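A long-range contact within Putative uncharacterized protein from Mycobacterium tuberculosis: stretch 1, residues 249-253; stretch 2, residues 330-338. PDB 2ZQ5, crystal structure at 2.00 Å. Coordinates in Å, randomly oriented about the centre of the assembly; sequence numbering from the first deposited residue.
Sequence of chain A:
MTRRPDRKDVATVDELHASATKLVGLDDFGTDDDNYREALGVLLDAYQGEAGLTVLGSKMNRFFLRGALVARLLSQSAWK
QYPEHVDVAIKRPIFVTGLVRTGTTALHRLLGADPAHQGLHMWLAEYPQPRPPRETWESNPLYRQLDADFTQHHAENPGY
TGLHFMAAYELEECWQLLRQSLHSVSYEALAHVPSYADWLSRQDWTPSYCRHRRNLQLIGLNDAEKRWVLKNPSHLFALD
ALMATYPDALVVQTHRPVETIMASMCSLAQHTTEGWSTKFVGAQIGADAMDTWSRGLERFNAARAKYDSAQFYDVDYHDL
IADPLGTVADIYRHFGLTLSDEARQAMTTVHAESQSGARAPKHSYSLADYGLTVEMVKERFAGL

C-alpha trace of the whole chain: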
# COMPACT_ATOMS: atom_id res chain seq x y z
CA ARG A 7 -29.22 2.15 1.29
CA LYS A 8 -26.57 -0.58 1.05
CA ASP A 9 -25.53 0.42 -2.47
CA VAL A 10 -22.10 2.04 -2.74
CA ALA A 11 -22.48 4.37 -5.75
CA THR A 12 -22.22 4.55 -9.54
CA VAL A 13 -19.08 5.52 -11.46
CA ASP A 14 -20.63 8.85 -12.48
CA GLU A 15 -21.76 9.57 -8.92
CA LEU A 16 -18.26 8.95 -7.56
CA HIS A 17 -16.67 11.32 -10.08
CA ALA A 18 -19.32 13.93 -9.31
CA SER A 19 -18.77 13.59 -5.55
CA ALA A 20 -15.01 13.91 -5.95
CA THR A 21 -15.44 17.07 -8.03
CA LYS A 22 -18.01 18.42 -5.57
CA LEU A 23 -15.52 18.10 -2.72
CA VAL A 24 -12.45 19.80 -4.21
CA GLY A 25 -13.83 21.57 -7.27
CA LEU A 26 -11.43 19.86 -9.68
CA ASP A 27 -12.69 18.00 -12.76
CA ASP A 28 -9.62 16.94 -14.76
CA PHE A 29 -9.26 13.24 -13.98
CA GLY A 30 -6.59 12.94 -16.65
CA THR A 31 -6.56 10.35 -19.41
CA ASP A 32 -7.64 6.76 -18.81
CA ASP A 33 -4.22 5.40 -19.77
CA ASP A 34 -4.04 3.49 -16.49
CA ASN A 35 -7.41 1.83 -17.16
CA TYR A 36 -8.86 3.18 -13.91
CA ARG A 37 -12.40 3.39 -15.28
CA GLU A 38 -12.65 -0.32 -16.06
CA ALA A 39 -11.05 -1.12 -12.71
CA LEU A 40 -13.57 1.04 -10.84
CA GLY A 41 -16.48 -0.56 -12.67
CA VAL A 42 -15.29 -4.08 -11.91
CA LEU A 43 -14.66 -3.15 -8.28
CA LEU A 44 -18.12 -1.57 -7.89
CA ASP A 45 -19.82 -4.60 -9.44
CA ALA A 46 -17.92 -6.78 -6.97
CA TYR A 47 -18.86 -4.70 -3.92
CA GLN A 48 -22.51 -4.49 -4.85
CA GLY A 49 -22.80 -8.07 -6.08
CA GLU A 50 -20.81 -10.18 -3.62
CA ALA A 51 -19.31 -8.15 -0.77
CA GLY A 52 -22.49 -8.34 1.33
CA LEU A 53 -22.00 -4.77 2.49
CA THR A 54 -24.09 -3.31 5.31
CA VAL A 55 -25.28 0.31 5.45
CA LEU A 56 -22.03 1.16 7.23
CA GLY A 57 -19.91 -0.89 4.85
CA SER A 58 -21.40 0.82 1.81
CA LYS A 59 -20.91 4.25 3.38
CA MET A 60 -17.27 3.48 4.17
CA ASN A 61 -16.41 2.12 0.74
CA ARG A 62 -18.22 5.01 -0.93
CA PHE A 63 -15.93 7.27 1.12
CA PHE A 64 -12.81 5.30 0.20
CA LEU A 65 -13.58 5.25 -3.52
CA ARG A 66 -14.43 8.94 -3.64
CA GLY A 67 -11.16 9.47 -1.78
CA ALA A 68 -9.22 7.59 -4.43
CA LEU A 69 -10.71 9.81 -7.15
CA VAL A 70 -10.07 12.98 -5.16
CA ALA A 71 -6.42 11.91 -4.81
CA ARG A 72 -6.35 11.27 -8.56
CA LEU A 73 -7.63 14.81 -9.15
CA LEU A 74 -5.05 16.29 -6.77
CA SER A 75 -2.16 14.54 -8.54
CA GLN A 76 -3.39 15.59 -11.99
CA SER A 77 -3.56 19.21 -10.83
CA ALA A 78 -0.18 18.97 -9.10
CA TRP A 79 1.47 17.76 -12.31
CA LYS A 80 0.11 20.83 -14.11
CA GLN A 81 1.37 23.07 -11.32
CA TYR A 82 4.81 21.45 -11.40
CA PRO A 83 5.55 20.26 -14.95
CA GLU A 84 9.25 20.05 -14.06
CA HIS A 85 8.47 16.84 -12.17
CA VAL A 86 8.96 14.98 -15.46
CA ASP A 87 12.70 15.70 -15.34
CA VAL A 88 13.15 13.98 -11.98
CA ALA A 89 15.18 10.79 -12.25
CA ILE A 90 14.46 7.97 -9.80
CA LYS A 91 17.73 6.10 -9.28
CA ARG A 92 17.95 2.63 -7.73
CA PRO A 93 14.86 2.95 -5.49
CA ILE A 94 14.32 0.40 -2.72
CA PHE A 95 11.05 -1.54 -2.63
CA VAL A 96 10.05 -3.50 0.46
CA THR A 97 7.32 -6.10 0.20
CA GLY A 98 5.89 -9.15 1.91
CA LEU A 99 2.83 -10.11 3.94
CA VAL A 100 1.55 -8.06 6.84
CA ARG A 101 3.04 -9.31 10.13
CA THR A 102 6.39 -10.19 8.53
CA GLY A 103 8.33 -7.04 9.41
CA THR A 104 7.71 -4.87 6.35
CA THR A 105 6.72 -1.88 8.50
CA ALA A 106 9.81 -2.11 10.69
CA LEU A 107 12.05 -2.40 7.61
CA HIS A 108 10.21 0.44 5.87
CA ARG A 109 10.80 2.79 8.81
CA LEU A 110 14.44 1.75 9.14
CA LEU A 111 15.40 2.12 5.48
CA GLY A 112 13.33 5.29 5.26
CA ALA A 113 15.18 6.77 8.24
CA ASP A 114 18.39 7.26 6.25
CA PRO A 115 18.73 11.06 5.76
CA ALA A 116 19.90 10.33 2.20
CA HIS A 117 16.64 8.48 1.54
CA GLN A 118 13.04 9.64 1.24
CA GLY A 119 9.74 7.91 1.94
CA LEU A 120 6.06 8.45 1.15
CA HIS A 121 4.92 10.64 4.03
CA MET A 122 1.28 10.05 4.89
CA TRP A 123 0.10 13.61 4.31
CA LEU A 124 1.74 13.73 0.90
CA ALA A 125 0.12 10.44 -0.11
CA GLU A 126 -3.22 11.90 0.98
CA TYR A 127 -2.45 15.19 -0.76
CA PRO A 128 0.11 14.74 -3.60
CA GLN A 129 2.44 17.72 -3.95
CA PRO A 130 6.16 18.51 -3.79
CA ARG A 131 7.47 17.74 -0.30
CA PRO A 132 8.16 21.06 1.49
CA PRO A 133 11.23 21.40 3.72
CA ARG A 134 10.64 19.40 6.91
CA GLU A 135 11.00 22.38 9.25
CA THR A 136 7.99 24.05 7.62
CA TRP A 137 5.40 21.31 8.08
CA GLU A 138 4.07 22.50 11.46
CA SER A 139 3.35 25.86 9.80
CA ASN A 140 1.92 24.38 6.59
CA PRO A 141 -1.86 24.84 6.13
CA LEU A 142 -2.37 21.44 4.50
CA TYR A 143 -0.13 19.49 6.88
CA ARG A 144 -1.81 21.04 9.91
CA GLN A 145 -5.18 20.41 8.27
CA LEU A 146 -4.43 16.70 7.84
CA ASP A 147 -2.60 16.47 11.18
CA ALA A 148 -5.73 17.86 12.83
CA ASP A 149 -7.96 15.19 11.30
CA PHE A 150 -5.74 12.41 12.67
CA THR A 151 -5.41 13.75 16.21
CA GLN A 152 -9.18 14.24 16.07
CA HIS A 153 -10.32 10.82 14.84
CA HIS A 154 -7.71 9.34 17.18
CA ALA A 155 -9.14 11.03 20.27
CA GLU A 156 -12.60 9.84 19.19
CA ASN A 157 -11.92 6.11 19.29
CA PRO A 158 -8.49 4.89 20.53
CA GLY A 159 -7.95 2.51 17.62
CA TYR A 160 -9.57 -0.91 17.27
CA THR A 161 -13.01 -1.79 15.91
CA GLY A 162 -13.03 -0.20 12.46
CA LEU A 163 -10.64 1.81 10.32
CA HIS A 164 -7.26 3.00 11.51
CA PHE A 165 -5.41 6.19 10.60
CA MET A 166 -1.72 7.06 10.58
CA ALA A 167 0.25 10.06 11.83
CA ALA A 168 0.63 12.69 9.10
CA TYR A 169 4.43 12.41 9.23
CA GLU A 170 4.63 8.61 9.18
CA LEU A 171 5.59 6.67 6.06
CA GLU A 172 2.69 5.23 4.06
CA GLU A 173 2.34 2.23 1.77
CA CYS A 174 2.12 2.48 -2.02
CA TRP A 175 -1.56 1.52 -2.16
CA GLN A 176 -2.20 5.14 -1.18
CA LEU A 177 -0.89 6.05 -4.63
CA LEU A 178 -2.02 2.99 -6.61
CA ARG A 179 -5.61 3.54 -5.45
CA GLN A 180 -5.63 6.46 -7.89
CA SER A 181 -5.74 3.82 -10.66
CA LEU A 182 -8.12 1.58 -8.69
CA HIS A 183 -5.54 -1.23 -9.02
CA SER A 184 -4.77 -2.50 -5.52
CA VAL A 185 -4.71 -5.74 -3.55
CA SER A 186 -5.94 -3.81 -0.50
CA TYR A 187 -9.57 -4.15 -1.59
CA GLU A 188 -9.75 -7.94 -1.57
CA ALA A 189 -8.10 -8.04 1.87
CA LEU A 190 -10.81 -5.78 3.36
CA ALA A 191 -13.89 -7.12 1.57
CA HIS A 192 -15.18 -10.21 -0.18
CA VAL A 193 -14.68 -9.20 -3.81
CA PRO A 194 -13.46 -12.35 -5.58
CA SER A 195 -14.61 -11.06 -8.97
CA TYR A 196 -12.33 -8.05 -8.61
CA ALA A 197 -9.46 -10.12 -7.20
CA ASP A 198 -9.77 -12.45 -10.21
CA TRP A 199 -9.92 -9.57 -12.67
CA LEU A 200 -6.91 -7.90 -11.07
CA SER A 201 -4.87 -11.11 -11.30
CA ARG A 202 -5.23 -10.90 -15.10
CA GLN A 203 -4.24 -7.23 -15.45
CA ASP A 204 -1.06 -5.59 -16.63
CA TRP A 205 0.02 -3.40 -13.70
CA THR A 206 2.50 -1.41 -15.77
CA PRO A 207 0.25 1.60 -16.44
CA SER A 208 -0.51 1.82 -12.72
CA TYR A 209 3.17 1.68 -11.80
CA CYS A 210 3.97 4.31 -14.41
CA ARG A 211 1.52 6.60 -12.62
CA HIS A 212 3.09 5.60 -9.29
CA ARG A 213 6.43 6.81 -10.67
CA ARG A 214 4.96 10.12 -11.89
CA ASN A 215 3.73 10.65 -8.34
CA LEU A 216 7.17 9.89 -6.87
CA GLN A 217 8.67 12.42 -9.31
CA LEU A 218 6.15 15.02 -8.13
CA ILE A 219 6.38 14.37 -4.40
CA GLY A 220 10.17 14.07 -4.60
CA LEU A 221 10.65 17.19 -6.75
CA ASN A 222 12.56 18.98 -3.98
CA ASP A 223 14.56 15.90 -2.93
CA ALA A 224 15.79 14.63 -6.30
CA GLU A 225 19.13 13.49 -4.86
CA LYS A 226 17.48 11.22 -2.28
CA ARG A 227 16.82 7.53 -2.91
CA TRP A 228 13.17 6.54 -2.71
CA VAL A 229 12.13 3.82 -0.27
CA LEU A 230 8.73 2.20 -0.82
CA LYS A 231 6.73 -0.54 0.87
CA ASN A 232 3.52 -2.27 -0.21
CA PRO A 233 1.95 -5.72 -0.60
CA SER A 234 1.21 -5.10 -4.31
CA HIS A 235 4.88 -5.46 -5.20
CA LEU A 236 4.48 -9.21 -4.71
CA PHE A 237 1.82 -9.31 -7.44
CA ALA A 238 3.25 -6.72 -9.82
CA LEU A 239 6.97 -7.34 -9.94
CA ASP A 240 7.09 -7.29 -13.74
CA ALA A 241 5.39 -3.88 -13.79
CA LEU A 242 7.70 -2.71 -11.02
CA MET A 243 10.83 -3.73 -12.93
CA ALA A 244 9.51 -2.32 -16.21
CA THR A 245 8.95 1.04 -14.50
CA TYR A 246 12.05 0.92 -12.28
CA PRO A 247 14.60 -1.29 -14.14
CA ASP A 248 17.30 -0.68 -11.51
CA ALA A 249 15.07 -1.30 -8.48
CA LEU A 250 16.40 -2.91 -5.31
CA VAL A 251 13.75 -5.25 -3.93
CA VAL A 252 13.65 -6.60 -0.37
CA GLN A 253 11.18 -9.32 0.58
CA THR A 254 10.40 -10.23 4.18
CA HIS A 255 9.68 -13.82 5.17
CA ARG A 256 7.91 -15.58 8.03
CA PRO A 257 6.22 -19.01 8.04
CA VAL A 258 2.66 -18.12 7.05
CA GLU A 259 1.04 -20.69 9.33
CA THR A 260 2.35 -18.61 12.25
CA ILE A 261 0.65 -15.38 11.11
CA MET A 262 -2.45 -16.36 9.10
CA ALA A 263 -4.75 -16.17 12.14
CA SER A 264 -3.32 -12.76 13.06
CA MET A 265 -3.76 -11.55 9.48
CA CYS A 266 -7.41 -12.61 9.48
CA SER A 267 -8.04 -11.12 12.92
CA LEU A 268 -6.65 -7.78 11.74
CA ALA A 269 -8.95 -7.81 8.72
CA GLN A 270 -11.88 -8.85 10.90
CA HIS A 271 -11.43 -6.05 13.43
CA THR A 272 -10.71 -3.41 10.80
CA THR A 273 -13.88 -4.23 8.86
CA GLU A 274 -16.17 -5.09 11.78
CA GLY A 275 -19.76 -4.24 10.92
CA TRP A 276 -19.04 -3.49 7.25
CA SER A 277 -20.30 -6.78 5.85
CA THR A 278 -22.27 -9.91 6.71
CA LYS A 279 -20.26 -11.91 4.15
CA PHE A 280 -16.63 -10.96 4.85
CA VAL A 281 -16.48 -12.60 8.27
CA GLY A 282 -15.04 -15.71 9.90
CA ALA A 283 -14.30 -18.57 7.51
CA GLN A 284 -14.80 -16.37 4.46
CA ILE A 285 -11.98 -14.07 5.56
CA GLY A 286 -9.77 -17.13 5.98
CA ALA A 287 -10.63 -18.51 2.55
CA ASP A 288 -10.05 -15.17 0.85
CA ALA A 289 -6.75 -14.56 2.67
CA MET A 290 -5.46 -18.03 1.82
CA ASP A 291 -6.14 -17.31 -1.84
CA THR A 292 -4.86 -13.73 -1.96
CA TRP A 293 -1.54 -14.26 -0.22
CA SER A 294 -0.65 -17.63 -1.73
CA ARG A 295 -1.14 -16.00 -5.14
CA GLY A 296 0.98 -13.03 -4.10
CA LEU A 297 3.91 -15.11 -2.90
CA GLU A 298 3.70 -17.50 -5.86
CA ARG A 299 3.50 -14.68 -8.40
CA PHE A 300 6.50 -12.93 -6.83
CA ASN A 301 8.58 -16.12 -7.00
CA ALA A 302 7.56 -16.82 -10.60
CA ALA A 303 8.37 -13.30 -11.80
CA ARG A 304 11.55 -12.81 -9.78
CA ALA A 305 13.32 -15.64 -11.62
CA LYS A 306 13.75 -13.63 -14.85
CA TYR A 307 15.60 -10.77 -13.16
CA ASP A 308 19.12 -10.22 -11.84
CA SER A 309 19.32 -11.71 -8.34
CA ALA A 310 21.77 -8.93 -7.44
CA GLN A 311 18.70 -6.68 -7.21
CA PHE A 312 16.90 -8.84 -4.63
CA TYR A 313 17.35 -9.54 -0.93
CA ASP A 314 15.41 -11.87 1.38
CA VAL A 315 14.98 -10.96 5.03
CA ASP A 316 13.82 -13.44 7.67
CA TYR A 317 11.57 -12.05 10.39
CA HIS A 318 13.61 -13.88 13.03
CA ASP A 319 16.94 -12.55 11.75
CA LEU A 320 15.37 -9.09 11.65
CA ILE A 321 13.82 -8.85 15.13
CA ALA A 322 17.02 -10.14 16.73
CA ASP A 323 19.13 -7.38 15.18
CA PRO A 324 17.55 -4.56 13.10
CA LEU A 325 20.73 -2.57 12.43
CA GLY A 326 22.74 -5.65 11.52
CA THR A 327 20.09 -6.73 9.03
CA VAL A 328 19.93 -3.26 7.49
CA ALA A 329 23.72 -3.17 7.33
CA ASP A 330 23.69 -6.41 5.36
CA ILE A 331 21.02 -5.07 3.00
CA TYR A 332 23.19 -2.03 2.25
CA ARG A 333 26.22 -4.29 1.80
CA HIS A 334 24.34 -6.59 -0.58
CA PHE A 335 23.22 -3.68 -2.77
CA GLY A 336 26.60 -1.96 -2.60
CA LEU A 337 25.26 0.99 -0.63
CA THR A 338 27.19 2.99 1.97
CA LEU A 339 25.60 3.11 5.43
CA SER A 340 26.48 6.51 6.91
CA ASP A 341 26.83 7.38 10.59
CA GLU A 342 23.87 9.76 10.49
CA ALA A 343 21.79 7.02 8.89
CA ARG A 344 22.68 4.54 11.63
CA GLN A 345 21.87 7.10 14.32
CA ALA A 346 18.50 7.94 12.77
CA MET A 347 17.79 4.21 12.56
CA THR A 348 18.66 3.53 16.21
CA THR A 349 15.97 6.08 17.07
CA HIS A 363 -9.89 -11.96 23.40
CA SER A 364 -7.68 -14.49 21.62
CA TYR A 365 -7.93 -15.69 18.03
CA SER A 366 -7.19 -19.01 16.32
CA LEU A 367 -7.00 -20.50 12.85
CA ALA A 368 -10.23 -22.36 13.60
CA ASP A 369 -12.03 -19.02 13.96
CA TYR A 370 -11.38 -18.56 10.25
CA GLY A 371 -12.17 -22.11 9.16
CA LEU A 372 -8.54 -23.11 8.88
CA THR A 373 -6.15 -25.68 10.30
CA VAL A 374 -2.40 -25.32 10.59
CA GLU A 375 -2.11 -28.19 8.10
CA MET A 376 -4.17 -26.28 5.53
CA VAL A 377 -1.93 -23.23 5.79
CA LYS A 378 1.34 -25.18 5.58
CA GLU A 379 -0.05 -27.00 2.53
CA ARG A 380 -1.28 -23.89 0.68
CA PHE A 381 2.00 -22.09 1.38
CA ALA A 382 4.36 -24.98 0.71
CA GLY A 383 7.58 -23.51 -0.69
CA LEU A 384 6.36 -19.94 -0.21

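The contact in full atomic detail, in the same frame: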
# COMPACT_ATOMS: atom_id res chain seq x y z
N ALA A 249 15.59 -1.18 -9.84
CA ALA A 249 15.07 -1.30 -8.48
C ALA A 249 15.78 -2.32 -7.60
O ALA A 249 16.31 -3.33 -8.09
CB ALA A 249 13.58 -1.63 -8.53
N LEU A 250 15.80 -2.03 -6.31
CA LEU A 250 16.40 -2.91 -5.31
C LEU A 250 15.20 -3.39 -4.51
O LEU A 250 14.53 -2.60 -3.83
CB LEU A 250 17.37 -2.12 -4.42
CG LEU A 250 18.47 -1.38 -5.18
CD1 LEU A 250 19.32 -0.58 -4.21
CD2 LEU A 250 19.32 -2.38 -5.96
N VAL A 251 14.91 -4.68 -4.59
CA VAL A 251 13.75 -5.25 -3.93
C VAL A 251 14.09 -6.13 -2.73
O VAL A 251 14.91 -7.04 -2.84
CB VAL A 251 12.93 -6.08 -4.94
CG1 VAL A 251 11.64 -6.57 -4.29
CG2 VAL A 251 12.63 -5.25 -6.17
N VAL A 252 13.45 -5.84 -1.60
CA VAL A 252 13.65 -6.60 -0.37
C VAL A 252 12.34 -7.26 0.04
O VAL A 252 11.33 -6.58 0.21
CB VAL A 252 14.10 -5.68 0.80
CG1 VAL A 252 14.32 -6.51 2.06
CG2 VAL A 252 15.36 -4.93 0.42
N GLN A 253 12.37 -8.58 0.18
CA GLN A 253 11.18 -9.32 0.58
C GLN A 253 11.36 -9.91 1.98
O GLN A 253 12.38 -10.53 2.27
CB GLN A 253 10.90 -10.46 -0.40
CG GLN A 253 9.70 -11.31 -0.00
CD GLN A 253 9.45 -12.46 -0.96
OE1 GLN A 253 10.39 -13.03 -1.51
NE2 GLN A 253 8.18 -12.82 -1.14
N ASP A 330 23.46 -5.37 6.35
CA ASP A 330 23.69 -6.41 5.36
C ASP A 330 22.94 -6.10 4.06
O ASP A 330 23.40 -6.45 2.98
CB ASP A 330 23.27 -7.78 5.89
CG ASP A 330 23.93 -8.92 5.13
OD1 ASP A 330 25.17 -8.98 5.11
OD2 ASP A 330 23.20 -9.76 4.55
N ILE A 331 21.79 -5.44 4.18
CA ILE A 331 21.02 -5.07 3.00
C ILE A 331 21.82 -4.04 2.21
O ILE A 331 21.94 -4.14 0.99
CB ILE A 331 19.65 -4.47 3.41
CG1 ILE A 331 18.76 -5.57 3.97
CG2 ILE A 331 18.99 -3.80 2.20
CD1 ILE A 331 17.45 -5.08 4.55
N TYR A 332 22.38 -3.05 2.91
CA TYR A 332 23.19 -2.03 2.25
C TYR A 332 24.41 -2.68 1.60
O TYR A 332 24.76 -2.36 0.46
CB TYR A 332 23.66 -0.98 3.26
CG TYR A 332 22.68 0.15 3.50
CD1 TYR A 332 21.42 -0.09 4.04
CD2 TYR A 332 23.03 1.47 3.20
CE1 TYR A 332 20.53 0.96 4.28
CE2 TYR A 332 22.15 2.52 3.44
CZ TYR A 332 20.90 2.26 3.99
OH TYR A 332 20.04 3.30 4.25
N ARG A 333 25.05 -3.60 2.32
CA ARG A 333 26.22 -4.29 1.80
C ARG A 333 25.87 -5.04 0.52
O ARG A 333 26.57 -4.92 -0.49
CB ARG A 333 26.74 -5.30 2.84
CG ARG A 333 27.95 -6.10 2.36
CD ARG A 333 28.18 -7.33 3.23
NE ARG A 333 27.03 -8.24 3.19
CZ ARG A 333 26.62 -8.87 2.09
NH1 ARG A 333 27.25 -8.69 0.94
NH2 ARG A 333 25.56 -9.66 2.15
N HIS A 334 24.79 -5.81 0.57
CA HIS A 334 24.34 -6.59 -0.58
C HIS A 334 24.13 -5.72 -1.82
O HIS A 334 24.55 -6.09 -2.92
CB HIS A 334 23.04 -7.31 -0.24
CG HIS A 334 22.52 -8.18 -1.35
ND1 HIS A 334 23.16 -9.34 -1.73
CD2 HIS A 334 21.44 -8.06 -2.15
CE1 HIS A 334 22.49 -9.89 -2.73
NE2 HIS A 334 21.45 -9.13 -3.00
N PHE A 335 23.49 -4.57 -1.65
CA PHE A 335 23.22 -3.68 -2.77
C PHE A 335 24.36 -2.71 -3.08
O PHE A 335 24.23 -1.86 -3.97
CB PHE A 335 21.93 -2.90 -2.52
CG PHE A 335 20.69 -3.75 -2.49
CD1 PHE A 335 20.45 -4.71 -3.47
CD2 PHE A 335 19.73 -3.56 -1.50
CE1 PHE A 335 19.27 -5.47 -3.46
CE2 PHE A 335 18.55 -4.31 -1.48
CZ PHE A 335 18.32 -5.26 -2.47
N GLY A 336 25.47 -2.84 -2.36
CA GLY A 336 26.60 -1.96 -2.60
C GLY A 336 26.36 -0.52 -2.18
O GLY A 336 26.89 0.41 -2.80
N LEU A 337 25.57 -0.34 -1.13
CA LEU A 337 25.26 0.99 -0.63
C LEU A 337 26.06 1.30 0.64
O LEU A 337 26.32 0.41 1.45
CB LEU A 337 23.77 1.11 -0.32
CG LEU A 337 22.78 0.73 -1.43
CD1 LEU A 337 21.36 0.91 -0.93
CD2 LEU A 337 23.02 1.59 -2.67
N THR A 338 26.43 2.56 0.80
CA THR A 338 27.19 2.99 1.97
C THR A 338 26.23 3.38 3.09
O THR A 338 25.31 4.17 2.88
CB THR A 338 28.08 4.21 1.64
OG1 THR A 338 29.00 3.85 0.59
CG2 THR A 338 28.86 4.65 2.87

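The contact between residues 249-253 and 330-338 is a small, largely apolar packing of a β-strand against the end of a helix, centred on one phenylalanine ring and made without a single hydrogen bond between the two stretches. It illustrates a general principle: a strand and a helix that lie next to each other satisfy their backbone polar groups separately and meet through side chains. The backbones accordingly stay well apart, with the CA atoms of Leu250 and Phe335 7.3 Å from each other and those of Val252 and Ile331 8.2 Å, a spacing that leaves room for a layer of hydrocarbon.

The strand supplies that layer through its alternation. Leu250 and Val252 direct their CA-to-CB bonds toward the second stretch, whereas that of Val251 points away. On the other side the matching periodicity is one turn: Ile331 and Phe335, four residues apart, both point toward the strand, and the backbone bond from Phe335 N to Ile331 O, 3.1 Å long, belongs to the turn that brings them to the same side.

Phe335 is the hub. Leu250 CB sits 3.8 Å from the centroid of its ring and only 8° off the ring normal, a CH-pi contact in which an aliphatic carbon rests on the electron-rich face. The same leucine reaches the ring with its tip, Leu250 CD2 lying 3.6 Å from Phe335 CD1. At the ring edge, Val252 CG2 approaches Phe335 CE2 at 3.8 Å, and the carbonyl oxygen Val251 O lies 3.9 Å from Phe335 CZ, so even Val251, whose CA-to-CB bond points away, contributes through its backbone. The CG2 methyl of Val252 also lies 4.2 Å from CG2 of Ile331, so one methyl touches both Ile331 and Phe335.

Beyond the ring, the chain turns out of the helix. Gly336 has a positive phi of 69°, a conformation that favours glycine, and a Schellman motif closes the last turn: Gly336 N bonds to Arg333 O at 3.0 Å and Leu337 N to Tyr332 O at 2.7 Å. After this turn the CA-to-CB bond of Leu337 points toward the strand, and its CD1 lies 4.1 Å from CD1 of Leu250.

Charge is kept off the interface. Arg333 and Asp330, neither of which touches the strand, form a salt bridge within the helix, with Arg333 NE 2.8 Å from Asp330 OD1. Close fit and the burial of 263 Å², summed over both stretches, rather than directional bonds, characterise the contact.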